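Local coordinates for polyketide biosynthesis 3-hydroxy-3-methylglutaryl-ACP synthase PksG (Bacillus subtilis, PDB 4YXQ), which catalyses the aldol condensation of acetyl-ACP with a carrier-bound beta-ketothioester polyketide intermediate during biosynthesis of the antibiotic bacillaene, at residues 16-21 with 42-47; 46-51 with 388-393; 91-96 with 105-110; 380-385 with 409-414. One frame throughout, in Å; residues are numbered along the deposited sequence.

Contact 1 of 4, residues 16-21 with 42-47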
loop_
_atom_site.group_PDB
_atom_site.type_symbol
_atom_site.label_atom_id
_atom_site.label_comp_id
_atom_site.label_asym_id
_atom_site.label_seq_id
_atom_site.Cartn_x
_atom_site.Cartn_y
_atom_site.Cartn_z
ATOM N N ALA A 16 -22.300 12.910 9.617
ATOM C CA ALA A 16 -22.685 13.228 10.982
ATOM C C ALA A 16 -21.461 13.422 11.833
ATOM O O ALA A 16 -20.405 12.873 11.555
ATOM C CB ALA A 16 -23.518 12.105 11.566
ATOM N N TYR A 17 -21.639 14.209 12.895
ATOM C CA TYR A 17 -20.577 14.595 13.817
ATOM C C TYR A 17 -21.159 14.825 15.186
ATOM O O TYR A 17 -22.363 14.995 15.338
ATOM C CB TYR A 17 -19.914 15.893 13.351
ATOM C CG TYR A 17 -20.733 17.154 13.582
ATOM C CD1 TYR A 17 -20.521 17.934 14.685
ATOM C CD2 TYR A 17 -21.692 17.565 12.666
ATOM C CE1 TYR A 17 -21.257 19.085 14.887
ATOM C CE2 TYR A 17 -22.437 18.701 12.860
ATOM C CZ TYR A 17 -22.204 19.464 13.977
ATOM O OH TYR A 17 -22.966 20.589 14.187
ATOM N N LEU A 18 -20.305 14.839 16.194
ATOM C CA LEU A 18 -20.745 15.211 17.523
ATOM C C LEU A 18 -19.770 16.171 18.160
ATOM O O LEU A 18 -18.665 16.406 17.648
ATOM C CB LEU A 18 -20.972 13.976 18.406
ATOM C CG LEU A 18 -19.815 13.002 18.617
ATOM C CD1 LEU A 18 -18.848 13.494 19.687
ATOM C CD2 LEU A 18 -20.374 11.634 18.991
ATOM N N ASP A 19 -20.211 16.725 19.287
ATOM C CA ASP A 19 -19.455 17.710 20.029
ATOM C C ASP A 19 -18.525 16.965 20.979
ATOM O O ASP A 19 -18.972 16.232 21.856
ATOM C CB ASP A 19 -20.425 18.612 20.791
ATOM C CG ASP A 19 -19.720 19.702 21.579
ATOM O OD1 ASP A 19 -19.795 20.872 21.148
ATOM O OD2 ASP A 19 -19.104 19.411 22.625
ATOM N N VAL A 20 -17.238 17.195 20.853
ATOM C CA VAL A 20 -16.300 16.378 21.560
ATOM C C VAL A 20 -16.434 16.483 23.072
ATOM O O VAL A 20 -16.372 15.466 23.774
ATOM C CB VAL A 20 -14.842 16.739 21.177
ATOM C CG1 VAL A 20 -13.840 15.972 22.026
ATOM C CG2 VAL A 20 -14.582 16.531 19.700
ATOM N N MET A 21 -16.651 17.693 23.582
ATOM C CA MET A 21 -16.695 17.902 25.037
ATOM C C MET A 21 -17.931 17.229 25.622
ATOM O O MET A 21 -17.891 16.676 26.719
ATOM C CB MET A 21 -16.694 19.402 25.398
ATOM C CG MET A 21 -15.383 20.147 25.208
ATOM S SD MET A 21 -13.981 19.192 25.850
ATOM C CE MET A 21 -14.521 18.938 27.538
ATOM N N LYS A 42 -16.054 16.016 16.412
ATOM C CA LYS A 42 -15.525 14.863 15.739
ATOM C C LYS A 42 -16.562 14.274 14.809
ATOM O O LYS A 42 -17.723 14.124 15.175
ATOM C CB LYS A 42 -15.050 13.843 16.733
ATOM C CG LYS A 42 -16.004 12.721 17.012
ATOM C CD LYS A 42 -15.312 11.710 17.884
ATOM C CE LYS A 42 -16.152 10.469 18.036
ATOM N NZ LYS A 42 -15.284 9.263 17.992
ATOM N N ALA A 43 -16.132 13.967 13.590
ATOM C CA ALA A 43 -16.987 13.272 12.632
ATOM C C ALA A 43 -17.082 11.819 13.020
ATOM O O ALA A 43 -16.158 11.267 13.597
ATOM C CB ALA A 43 -16.448 13.427 11.211
ATOM N N VAL A 44 -18.200 11.193 12.671
ATOM C CA VAL A 44 -18.482 9.811 13.051
ATOM C C VAL A 44 -19.069 9.074 11.851
ATOM O O VAL A 44 -20.154 9.418 11.361
ATOM C CB VAL A 44 -19.537 9.763 14.160
ATOM C CG1 VAL A 44 -19.704 8.347 14.695
ATOM C CG2 VAL A 44 -19.154 10.703 15.280
ATOM N N ALA A 45 -18.423 8.005 11.440
ATOM C CA ALA A 45 -18.976 7.187 10.397
ATOM C C ALA A 45 -20.230 6.471 10.907
ATOM O O ALA A 45 -20.194 5.809 11.936
ATOM C CB ALA A 45 -17.950 6.178 9.914
ATOM N N LEU A 46 -21.321 6.591 10.154
ATOM C CA LEU A 46 -22.502 5.801 10.394
ATOM C C LEU A 46 -22.256 4.343 9.937
ATOM O O LEU A 46 -21.342 4.074 9.178
ATOM C CB LEU A 46 -23.699 6.369 9.626
ATOM C CG LEU A 46 -24.480 7.611 10.067
ATOM C CD1 LEU A 46 -24.788 7.612 11.550
ATOM C CD2 LEU A 46 -23.752 8.868 9.694
ATOM N N PRO A 47 -23.092 3.398 10.384
ATOM C CA PRO A 47 -22.869 2.019 9.994
ATOM C C PRO A 47 -23.089 1.785 8.507
ATOM O O PRO A 47 -22.535 0.845 7.936
ATOM C CB PRO A 47 -23.923 1.252 10.792
ATOM C CG PRO A 47 -24.211 2.143 11.943
ATOM C CD PRO A 47 -24.162 3.528 11.385
HETATM O O HOH W 1 -20.638 10.576 9.045
#

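Contact 2 of 4, residues 46-51 with 388-393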
loop_
_atom_site.group_PDB
_atom_site.type_symbol
_atom_site.label_atom_id
_atom_site.label_comp_id
_atom_site.label_asym_id
_atom_site.label_seq_id
_atom_site.Cartn_x
_atom_site.Cartn_y
_atom_site.Cartn_z
ATOM N N LEU A 46 -21.321 6.591 10.154
ATOM C CA LEU A 46 -22.502 5.801 10.394
ATOM C C LEU A 46 -22.256 4.343 9.937
ATOM O O LEU A 46 -21.342 4.074 9.178
ATOM C CB LEU A 46 -23.699 6.369 9.626
ATOM C CG LEU A 46 -24.480 7.611 10.067
ATOM C CD1 LEU A 46 -24.788 7.612 11.550
ATOM C CD2 LEU A 46 -23.752 8.868 9.694
ATOM N N PRO A 47 -23.092 3.398 10.384
ATOM C CA PRO A 47 -22.869 2.019 9.994
ATOM C C PRO A 47 -23.089 1.785 8.507
ATOM O O PRO A 47 -22.535 0.845 7.936
ATOM C CB PRO A 47 -23.923 1.252 10.792
ATOM C CG PRO A 47 -24.211 2.143 11.943
ATOM C CD PRO A 47 -24.162 3.528 11.385
ATOM N N TYR A 48 -23.904 2.626 7.876
ATOM C CA TYR A 48 -24.059 2.581 6.427
ATOM C C TYR A 48 -22.985 3.426 5.694
ATOM O O TYR A 48 -23.196 3.841 4.559
ATOM C CB TYR A 48 -25.480 2.978 5.996
ATOM C CG TYR A 48 -26.087 4.190 6.690
ATOM C CD1 TYR A 48 -26.954 4.042 7.768
ATOM C CD2 TYR A 48 -25.802 5.483 6.244
ATOM C CE1 TYR A 48 -27.507 5.141 8.392
ATOM C CE2 TYR A 48 -26.353 6.585 6.874
ATOM C CZ TYR A 48 -27.208 6.405 7.936
ATOM O OH TYR A 48 -27.768 7.510 8.536
ATOM N N GLU A 49 -21.835 3.626 6.335
ATOM C CA GLU A 49 -20.734 4.336 5.732
ATOM C C GLU A 49 -19.465 3.518 5.971
ATOM O O GLU A 49 -19.348 2.845 6.956
ATOM C CB GLU A 49 -20.577 5.722 6.376
ATOM C CG GLU A 49 -21.671 6.729 6.086
ATOM C CD GLU A 49 -21.303 8.139 6.573
ATOM O OE1 GLU A 49 -21.185 9.078 5.741
ATOM O OE2 GLU A 49 -21.112 8.307 7.799
ATOM N N ASP A 50 -18.499 3.621 5.069
ATOM C CA ASP A 50 -17.227 2.952 5.233
ATOM C C ASP A 50 -16.123 3.727 4.484
ATOM O O ASP A 50 -16.382 4.819 3.982
ATOM C CB ASP A 50 -17.368 1.487 4.789
ATOM C CG ASP A 50 -17.480 1.329 3.299
ATOM O OD1 ASP A 50 -17.466 2.353 2.557
ATOM O OD2 ASP A 50 -17.571 0.146 2.877
ATOM N N PRO A 51 -14.881 3.203 4.436
ATOM C CA PRO A 51 -13.865 4.017 3.760
ATOM C C PRO A 51 -14.073 4.216 2.280
ATOM O O PRO A 51 -13.526 5.134 1.689
ATOM C CB PRO A 51 -12.559 3.249 4.058
ATOM C CG PRO A 51 -12.827 2.583 5.377
ATOM C CD PRO A 51 -14.263 2.174 5.277
ATOM N N PHE A 388 -31.017 2.640 6.466
ATOM C CA PHE A 388 -30.687 4.062 6.363
ATOM C C PHE A 388 -31.523 4.966 7.285
ATOM O O PHE A 388 -31.173 6.130 7.501
ATOM C CB PHE A 388 -30.840 4.522 4.910
ATOM C CG PHE A 388 -29.907 3.837 3.947
ATOM C CD1 PHE A 388 -28.773 3.181 4.385
ATOM C CD2 PHE A 388 -30.151 3.887 2.591
ATOM C CE1 PHE A 388 -27.920 2.563 3.503
ATOM C CE2 PHE A 388 -29.293 3.274 1.691
ATOM C CZ PHE A 388 -28.169 2.613 2.154
ATOM N N GLU A 389 -32.609 4.417 7.835
ATOM C CA GLU A 389 -33.472 5.134 8.776
ATOM C C GLU A 389 -33.221 4.725 10.218
ATOM O O GLU A 389 -34.018 5.033 11.097
ATOM C CB GLU A 389 -34.950 4.896 8.408
ATOM C CG GLU A 389 -35.309 5.281 6.973
ATOM C CD GLU A 389 -34.812 6.673 6.594
ATOM O OE1 GLU A 389 -34.507 6.878 5.388
ATOM O OE2 GLU A 389 -34.700 7.541 7.507
ATOM N N MET A 390 -32.116 4.042 10.470
ATOM C CA MET A 390 -31.828 3.567 11.821
ATOM C C MET A 390 -31.670 4.722 12.814
ATOM O O MET A 390 -31.955 4.567 13.989
ATOM C CB MET A 390 -30.574 2.695 11.830
ATOM C CG MET A 390 -29.268 3.437 11.586
ATOM S SD MET A 390 -27.864 2.284 11.503
ATOM C CE MET A 390 -27.775 1.761 13.217
ATOM N N ILE A 391 -31.193 5.863 12.321
ATOM C CA ILE A 391 -31.264 7.140 13.035
ATOM C C ILE A 391 -32.136 8.043 12.177
ATOM O O ILE A 391 -31.646 8.719 11.275
ATOM C CB ILE A 391 -29.873 7.769 13.273
ATOM C CG1 ILE A 391 -29.022 6.821 14.116
ATOM C CG2 ILE A 391 -29.997 9.124 13.974
ATOM C CD1 ILE A 391 -27.551 7.148 14.104
ATOM N N PRO A 392 -33.447 8.022 12.444
ATOM C CA PRO A 392 -34.487 8.523 11.539
ATOM C C PRO A 392 -34.201 9.819 10.785
ATOM O O PRO A 392 -34.488 9.898 9.593
ATOM C CB PRO A 392 -35.681 8.709 12.474
ATOM C CG PRO A 392 -35.521 7.606 13.469
ATOM C CD PRO A 392 -34.037 7.429 13.664
ATOM N N GLY A 393 -33.656 10.826 11.452
ATOM C CA GLY A 393 -33.556 12.150 10.827
ATOM C C GLY A 393 -32.518 12.385 9.721
ATOM O O GLY A 393 -32.630 13.349 8.964
HETATM O O HOH W 2 -30.033 7.185 9.904
#

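Contact 3 of 4, residues 91-96 with 105-110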
loop_
_atom_site.group_PDB
_atom_site.type_symbol
_atom_site.label_atom_id
_atom_site.label_comp_id
_atom_site.label_asym_id
_atom_site.label_seq_id
_atom_site.Cartn_x
_atom_site.Cartn_y
_atom_site.Cartn_z
ATOM N N LEU A 91 -9.459 -1.075 -1.309
ATOM C CA LEU A 91 -10.550 -0.112 -1.359
ATOM C C LEU A 91 -10.621 0.520 -2.756
ATOM O O LEU A 91 -11.696 0.894 -3.201
ATOM C CB LEU A 91 -10.312 0.989 -0.336
ATOM C CG LEU A 91 -10.316 0.594 1.126
ATOM C CD1 LEU A 91 -9.729 1.710 1.983
ATOM C CD2 LEU A 91 -11.721 0.274 1.591
ATOM N N SER A 92 -9.478 0.651 -3.440
ATOM C CA SER A 92 -9.467 1.278 -4.765
ATOM C C SER A 92 -10.383 0.578 -5.803
ATOM O O SER A 92 -10.899 1.247 -6.685
ATOM C CB SER A 92 -8.070 1.347 -5.361
ATOM O OG SER A 92 -7.120 1.812 -4.465
ATOM N N THR A 93 -10.585 -0.744 -5.700
ATOM C CA THR A 93 -11.474 -1.442 -6.621
ATOM C C THR A 93 -12.900 -0.853 -6.558
ATOM O O THR A 93 -13.442 -0.437 -7.578
ATOM C CB THR A 93 -11.534 -2.954 -6.348
ATOM O OG1 THR A 93 -11.950 -3.193 -5.001
ATOM C CG2 THR A 93 -10.197 -3.578 -6.543
ATOM N N TYR A 94 -13.490 -0.806 -5.365
ATOM C CA TYR A 94 -14.832 -0.267 -5.220
ATOM C C TYR A 94 -14.876 1.213 -5.586
ATOM O O TYR A 94 -15.802 1.666 -6.245
ATOM C CB TYR A 94 -15.306 -0.406 -3.803
ATOM C CG TYR A 94 -15.610 -1.800 -3.378
ATOM C CD1 TYR A 94 -16.699 -2.465 -3.889
ATOM C CD2 TYR A 94 -14.830 -2.446 -2.432
ATOM C CE1 TYR A 94 -16.997 -3.762 -3.503
ATOM C CE2 TYR A 94 -15.142 -3.732 -2.014
ATOM C CZ TYR A 94 -16.236 -4.380 -2.554
ATOM O OH TYR A 94 -16.554 -5.650 -2.159
ATOM N N ILE A 95 -13.860 1.957 -5.189
ATOM C CA ILE A 95 -13.867 3.384 -5.447
ATOM C C ILE A 95 -13.814 3.663 -6.933
ATOM O O ILE A 95 -14.514 4.550 -7.431
ATOM C CB ILE A 95 -12.725 4.097 -4.695
ATOM C CG1 ILE A 95 -13.024 4.062 -3.203
ATOM C CG2 ILE A 95 -12.540 5.527 -5.206
ATOM C CD1 ILE A 95 -11.856 4.446 -2.325
ATOM N N HIS A 96 -13.006 2.881 -7.632
ATOM C CA HIS A 96 -12.850 2.955 -9.096
ATOM C C HIS A 96 -14.193 2.755 -9.786
ATOM O O HIS A 96 -14.534 3.479 -10.724
ATOM C CB HIS A 96 -11.827 1.895 -9.588
ATOM C CG HIS A 96 -11.652 1.851 -11.080
ATOM N ND1 HIS A 96 -12.569 1.252 -11.922
ATOM C CD2 HIS A 96 -10.667 2.329 -11.876
ATOM C CE1 HIS A 96 -12.168 1.394 -13.175
ATOM N NE2 HIS A 96 -11.012 2.031 -13.172
ATOM N N CYS A 105 -6.141 1.874 -15.874
ATOM C CA CYS A 105 -5.794 2.551 -14.612
ATOM C C CYS A 105 -5.200 1.566 -13.632
ATOM O O CYS A 105 -5.805 0.539 -13.381
ATOM C CB CYS A 105 -7.049 3.107 -13.960
ATOM S SG CYS A 105 -6.847 4.278 -12.595
ATOM N N ARG A 106 -4.021 1.864 -13.085
ATOM C CA ARG A 106 -3.506 1.083 -11.974
ATOM C C ARG A 106 -4.322 1.401 -10.765
ATOM O O ARG A 106 -4.657 2.547 -10.536
ATOM C CB ARG A 106 -2.072 1.444 -11.672
ATOM C CG ARG A 106 -1.084 1.123 -12.769
ATOM C CD ARG A 106 0.337 1.242 -12.225
ATOM N NE ARG A 106 1.345 0.870 -13.215
ATOM C CZ ARG A 106 2.163 1.710 -13.840
ATOM N NH1 ARG A 106 2.153 3.011 -13.560
ATOM N NH2 ARG A 106 3.023 1.238 -14.755
ATOM N N LEU A 107 -4.614 0.397 -9.954
ATOM C CA LEU A 107 -5.268 0.669 -8.682
ATOM C C LEU A 107 -4.766 -0.209 -7.550
ATOM O O LEU A 107 -4.481 -1.396 -7.725
ATOM C CB LEU A 107 -6.795 0.607 -8.847
ATOM C CG LEU A 107 -7.392 -0.655 -9.453
ATOM C CD1 LEU A 107 -7.882 -1.569 -8.351
ATOM C CD2 LEU A 107 -8.542 -0.324 -10.369
ATOM N N PHE A 108 -4.589 0.404 -6.387
ATOM C CA PHE A 108 -4.157 -0.328 -5.198
ATOM C C PHE A 108 -4.279 0.529 -3.943
ATOM O O PHE A 108 -4.708 1.677 -4.006
ATOM C CB PHE A 108 -2.722 -0.871 -5.369
ATOM C CG PHE A 108 -1.695 0.167 -5.721
ATOM C CD1 PHE A 108 -0.928 0.758 -4.749
ATOM C CD2 PHE A 108 -1.468 0.513 -7.051
ATOM C CE1 PHE A 108 0.047 1.691 -5.071
ATOM C CE2 PHE A 108 -0.490 1.466 -7.391
ATOM C CZ PHE A 108 0.281 2.040 -6.402
ATOM N N GLU A 109 -3.871 -0.045 -2.807
ATOM C CA GLU A 109 -3.985 0.576 -1.496
ATOM C C GLU A 109 -2.607 0.648 -0.864
ATOM O O GLU A 109 -1.835 -0.306 -0.953
ATOM C CB GLU A 109 -4.909 -0.322 -0.690
ATOM C CG GLU A 109 -5.303 0.147 0.685
ATOM C CD GLU A 109 -6.363 -0.758 1.305
ATOM O OE1 GLU A 109 -7.338 -1.115 0.597
ATOM O OE2 GLU A 109 -6.222 -1.101 2.516
ATOM N N VAL A 110 -2.273 1.768 -0.231
ATOM C CA VAL A 110 -1.026 1.843 0.530
ATOM C C VAL A 110 -1.288 1.956 2.013
ATOM O O VAL A 110 -2.279 2.530 2.440
ATOM C CB VAL A 110 -0.084 2.996 0.086
ATOM C CG1 VAL A 110 0.221 2.914 -1.402
ATOM C CG2 VAL A 110 -0.668 4.351 0.416
#

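Contact 4 of 4, residues 380-385 with 409-414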
loop_
_atom_site.group_PDB
_atom_site.type_symbol
_atom_site.label_atom_id
_atom_site.label_comp_id
_atom_site.label_asym_id
_atom_site.label_seq_id
_atom_site.Cartn_x
_atom_site.Cartn_y
_atom_site.Cartn_z
ATOM N N GLY A 380 -15.049 -8.779 10.174
ATOM C CA GLY A 380 -15.345 -10.089 9.548
ATOM C C GLY A 380 -16.711 -10.245 8.874
ATOM O O GLY A 380 -17.034 -11.314 8.391
ATOM N N THR A 381 -17.528 -9.201 8.859
ATOM C CA THR A 381 -18.928 -9.349 8.527
ATOM C C THR A 381 -19.152 -9.900 7.128
ATOM O O THR A 381 -18.659 -9.366 6.153
ATOM C CB THR A 381 -19.704 -8.029 8.649
ATOM O OG1 THR A 381 -19.495 -7.490 9.954
ATOM C CG2 THR A 381 -21.186 -8.272 8.434
ATOM N N ARG A 382 -19.945 -10.967 7.077
ATOM C CA ARG A 382 -20.213 -11.710 5.857
ATOM C C ARG A 382 -21.522 -11.294 5.197
ATOM O O ARG A 382 -21.544 -11.042 3.990
ATOM C CB ARG A 382 -20.285 -13.185 6.220
ATOM C CG ARG A 382 -20.475 -14.115 5.051
ATOM C CD ARG A 382 -20.722 -15.516 5.575
ATOM N NE ARG A 382 -20.284 -16.511 4.607
ATOM C CZ ARG A 382 -19.186 -17.248 4.710
ATOM N NH1 ARG A 382 -18.365 -17.155 5.748
ATOM N NH2 ARG A 382 -18.923 -18.119 3.756
ATOM N N ASN A 383 -22.603 -11.268 5.989
ATOM C CA ASN A 383 -23.917 -10.842 5.494
ATOM C C ASN A 383 -24.600 -9.812 6.369
ATOM O O ASN A 383 -24.800 -10.041 7.554
ATOM C CB ASN A 383 -24.842 -12.032 5.342
ATOM C CG ASN A 383 -24.471 -12.892 4.174
ATOM O OD1 ASN A 383 -24.567 -12.462 3.022
ATOM N ND2 ASN A 383 -24.054 -14.126 4.445
ATOM N N VAL A 384 -24.960 -8.674 5.783
ATOM C CA VAL A 384 -25.744 -7.692 6.504
ATOM C C VAL A 384 -26.475 -6.752 5.564
ATOM O O VAL A 384 -25.967 -6.410 4.514
ATOM C CB VAL A 384 -24.862 -6.906 7.494
ATOM C CG1 VAL A 384 -23.845 -6.024 6.753
ATOM C CG2 VAL A 384 -25.724 -6.097 8.466
ATOM N N LYS A 385 -27.683 -6.361 5.976
ATOM C CA LYS A 385 -28.515 -5.363 5.307
ATOM C C LYS A 385 -28.621 -4.157 6.212
ATOM O O LYS A 385 -29.003 -4.276 7.368
ATOM C CB LYS A 385 -29.927 -5.886 5.094
ATOM C CG LYS A 385 -30.119 -6.678 3.822
ATOM C CD LYS A 385 -30.976 -7.935 4.042
ATOM C CE LYS A 385 -31.661 -8.384 2.755
ATOM N NZ LYS A 385 -30.809 -8.240 1.533
ATOM N N ILE A 409 -23.773 -5.975 2.721
ATOM C CA ILE A 409 -22.691 -6.926 2.475
ATOM C C ILE A 409 -23.326 -8.294 2.244
ATOM O O ILE A 409 -24.087 -8.786 3.052
ATOM C CB ILE A 409 -21.685 -6.994 3.635
ATOM C CG1 ILE A 409 -21.221 -5.567 3.995
ATOM C CG2 ILE A 409 -20.491 -7.856 3.257
ATOM C CD1 ILE A 409 -20.307 -5.486 5.191
ATOM N N SER A 410 -23.001 -8.877 1.101
ATOM C CA SER A 410 -23.536 -10.141 0.688
ATOM C C SER A 410 -22.375 -11.069 0.361
ATOM O O SER A 410 -21.675 -10.861 -0.636
ATOM C CB SER A 410 -24.405 -9.950 -0.563
ATOM O OG SER A 410 -25.180 -11.106 -0.818
ATOM N N GLU A 411 -22.223 -12.127 1.163
ATOM C CA GLU A 411 -21.100 -13.028 1.020
ATOM C C GLU A 411 -19.785 -12.258 0.899
ATOM O O GLU A 411 -18.989 -12.501 0.003
ATOM C CB GLU A 411 -21.307 -13.981 -0.174
ATOM C CG GLU A 411 -22.312 -15.096 0.093
ATOM C CD GLU A 411 -22.043 -15.802 1.412
ATOM O OE1 GLU A 411 -20.872 -16.214 1.657
ATOM O OE2 GLU A 411 -22.985 -15.907 2.225
ATOM N N PHE A 412 -19.597 -11.319 1.823
ATOM C CA PHE A 412 -18.423 -10.456 1.908
ATOM C C PHE A 412 -18.310 -9.367 0.832
ATOM O O PHE A 412 -17.464 -8.496 0.970
ATOM C CB PHE A 412 -17.130 -11.270 1.921
ATOM C CG PHE A 412 -17.061 -12.280 3.029
ATOM C CD1 PHE A 412 -16.928 -11.867 4.354
ATOM C CD2 PHE A 412 -17.087 -13.639 2.751
ATOM C CE1 PHE A 412 -16.857 -12.800 5.385
ATOM C CE2 PHE A 412 -17.028 -14.574 3.781
ATOM C CZ PHE A 412 -16.902 -14.155 5.094
ATOM N N HIS A 413 -19.112 -9.417 -0.234
ATOM C CA HIS A 413 -19.037 -8.394 -1.303
ATOM C C HIS A 413 -19.923 -7.220 -0.927
ATOM O O HIS A 413 -21.048 -7.416 -0.468
ATOM C CB HIS A 413 -19.460 -8.952 -2.680
ATOM C CG HIS A 413 -19.212 -8.005 -3.813
ATOM N ND1 HIS A 413 -20.213 -7.233 -4.373
ATOM C CD2 HIS A 413 -18.070 -7.651 -4.450
ATOM C CE1 HIS A 413 -19.708 -6.468 -5.325
ATOM N NE2 HIS A 413 -18.407 -6.696 -5.390
ATOM N N ARG A 414 -19.419 -6.001 -1.128
ATOM C CA ARG A 414 -20.134 -4.813 -0.679
ATOM C C ARG A 414 -20.917 -4.168 -1.797
ATOM O O ARG A 414 -20.414 -4.028 -2.921
ATOM C CB ARG A 414 -19.166 -3.804 -0.099
ATOM C CG ARG A 414 -18.349 -4.400 1.033
ATOM C CD ARG A 414 -17.833 -3.355 2.003
ATOM N NE ARG A 414 -17.299 -4.006 3.197
ATOM C CZ ARG A 414 -17.071 -3.404 4.358
ATOM N NH1 ARG A 414 -17.310 -2.110 4.511
ATOM N NH2 ARG A 414 -16.595 -4.113 5.364
HETATM O O HOH W 3 -26.585 -12.729 1.526
#

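Contact 1 of 4, residues 16-21 with 42-47
Leu-18 and Lys-42 form an antiparallel hydrogen-bonded pair, and the two backbone bonds between them hold strands 16-19 and 41-44 together. Leu-18 N gives its hydrogen to Lys-42 O at 2.9 Å, while Lys-42 N returns the bond to Leu-18 O. Two residues on, Val-44 N reaches Ala-16 O at 3.0 Å. Between these bonds Tyr-17 and Ala-43 make a non-hydrogen-bonded pair, with their CA atoms 4.0 Å apart. On the face shared by Leu-18, Lys-42 and Val-44 the side chains form an apolar layer. The aliphatic part of Lys-42 runs alongside Leu-18 in the same direction, CG lying 4.0 Å from Leu-18 CD1, and Leu-18 CD2 meets Val-44 CG2 at the same separation. Leu-18 CG sits between its backbone N and carbonyl carbon (chi1 57°), which puts it close to both neighbours, one methyl branch meeting each. At the Ala-16 end, Leu-46 CD2 packs on Ala-16 CB at 3.7 Å, and a water accepts from Ala-16 N and probably donates to Val-44 O. Val-20 CG2 approaches Lys-42 N at 3.6 Å. Farther out, the Lys-42 ammonium is held by the carbonyl oxygens of Glu-165 and Ala-168, and Asp-19 caps the start of helix 20-26. Strand 16-19 is the middle member of a small mixed sheet, flanked by strands 41-44 and 360-361, and Leu-18, Val-44 and Leu-46 lean on helix 364-373.

Contact 2 of 4, residues 46-51 with 388-393
A single water gathers four hydrogen bonds between Tyr-48 and the loop 388-393, a contact that has no direct hydrogen bond between its segments. It accepts from Tyr-48 OH at 2.7 Å and from Ile-391 N, and donates to Phe-388 O and to Ile-391 O, the last at 2.6 Å. The Tyr-48 ring takes an offset edge-to-face pairing with Phe-388, whose edge is directed at the tyrosine face; the centroids are 5.3 Å apart and the planes stand at 66°. Phe-388 CE1 also comes to 3.5 Å from Tyr-48 CB. Met-390 CG lies at the edge of the tyrosine ring, near its plane, and the sulfur makes an oblique Met-aromatic contact. With the chain bent at its last torsion (chi3 -70°), Met-390 SD and CE both touch Pro-47 CG, SD at 3.7 Å. Leu-46 CD1 meets Ile-391 CD1 at 3.8 Å. A type I turn from Leu-46 to Glu-49 presents Pro-47 and Tyr-48, and Glu-49 OE2 steadies it by accepting from Leu-46 N through its anti lone pair. The rings, thioether and aliphatic groups thus supply apolar packing between two loops distant in sequence, while the water satisfies the tyrosine hydroxyl and three backbone polar atoms.

Contact 3 of 4, residues 91-96 with 105-110
The His-96 imidazole presents its edge to Cys-105: Cys-105 CB lies near the ring plane, 4.2 Å from His-96 NE2, and the sulfur is also at the edge, 5.4 Å from the ring centroid. Leu-107 CD2 approaches the same ring obliquely, 3.7 Å from His-96 CD2, and the two side chains cross at about a right angle. The imidazole nitrogen NE2 is itself hydrogen-bonded to the carbonyl oxygen of Asn-102, in the connection between helix and strand, which helps fix the turn of the ring. The other branch of Leu-107, CD1, meets Thr-93 CG2 at 3.6 Å, so the leucine fits between two residues about one helical turn apart. Its CB rests against Ser-92 CB at 3.8 Å. Helix 91-98 is the helical member of a beta-alpha-beta unit whose strands, 74-80 and 106-111, run parallel in the large mixed sheet of this thiolase-like fold; the short helix and strand segments make an angle of 133°. Glu-109 OE1 accepts from Leu-91 N at 2.9 Å, with an N-H...O angle of 170°. CG of Glu-109 is anti to the backbone N (chi1 -175°), and the extended chain carries the carboxylate up to that N-H. The same oxygen touches Leu-91 CG at 3.5 Å. Glu-109 OE2 forms a salt bridge with Lys-111 of the second subunit, whose strand continues the sheet across the interface. Glu-109 also lies about 8 Å, side chain to side chain, from Glu-82, the probable proton donor/acceptor.

Contact 4 of 4, residues 380-385 with 409-414
A type I' turn from Ser-410 to His-413 joins the last two strands of a small antiparallel sheet, and residues 380-385 lead alongside strand 403-410 into the edge strand that contains Val-384 and Lys-385. Val-384 and Ile-409 form an antiparallel hydrogen-bonded pair with 2.9 Å from Val-384 N to Ile-409 O and a matching return bond. Their side chains meet through Val-384 CG1 and Ile-409 CG1 at 3.8 Å. At the turn itself Phe-412 N donates to Arg-382 O in the carbonyl plane, on a lone pair, with a nearly straight N-H...O angle of 173°. Arg-382 reaches across the Phe-412 ring with CG anti to its N (chi1 -176°). Its CG sits over the ring face as a CH-pi contact, 3.7 Å from the centroid; farther along, the ring carbon CE2 lies above the guanidinium, although the two planes are 56° apart. The edge of the ring receives Gly-380 O, 3.4 Å from Phe-412 CE1. Arg-382 and Asn-383 both grip Glu-411: OE1 takes a salt bridge from Arg-382 NE at 3.0 Å, tilted out of the guanidinium plane, and OE2 accepts from Asn-383 ND2 from above the carboxylate plane. Asn-383 OD1 in turn accepts from Glu-411 N at 3.0 Å and from a water. Charge pairing and an amide that both gives and accepts therefore hold this surface turn, and the nearby guanidinium probably stabilises ionised Glu-411.

Contacts 1 and 2 meet end to end, sharing Leu-46 and Pro-47, with centres 12 Å apart. Segment 46-51 then links outward in two directions: Pro-51 CB packs on Leu-91 CD1 of contact 3 at 3.8 Å, and Asp-50 OD2 makes a 2.8 Å salt bridge to Arg-414 NH1 of contact 4. Contacts 3 and 4 come together where Tyr-94 OH lies 3.1 Å from Arg-414 N, probably hydrogen-bonded, and both touch the second subunit. Contact 1 has no touch with either, its nearest atoms being about 12 Å from contact 3 and about 7 Å from contact 4. Contact 3 approaches the probable active site, whereas the other three lie away from it.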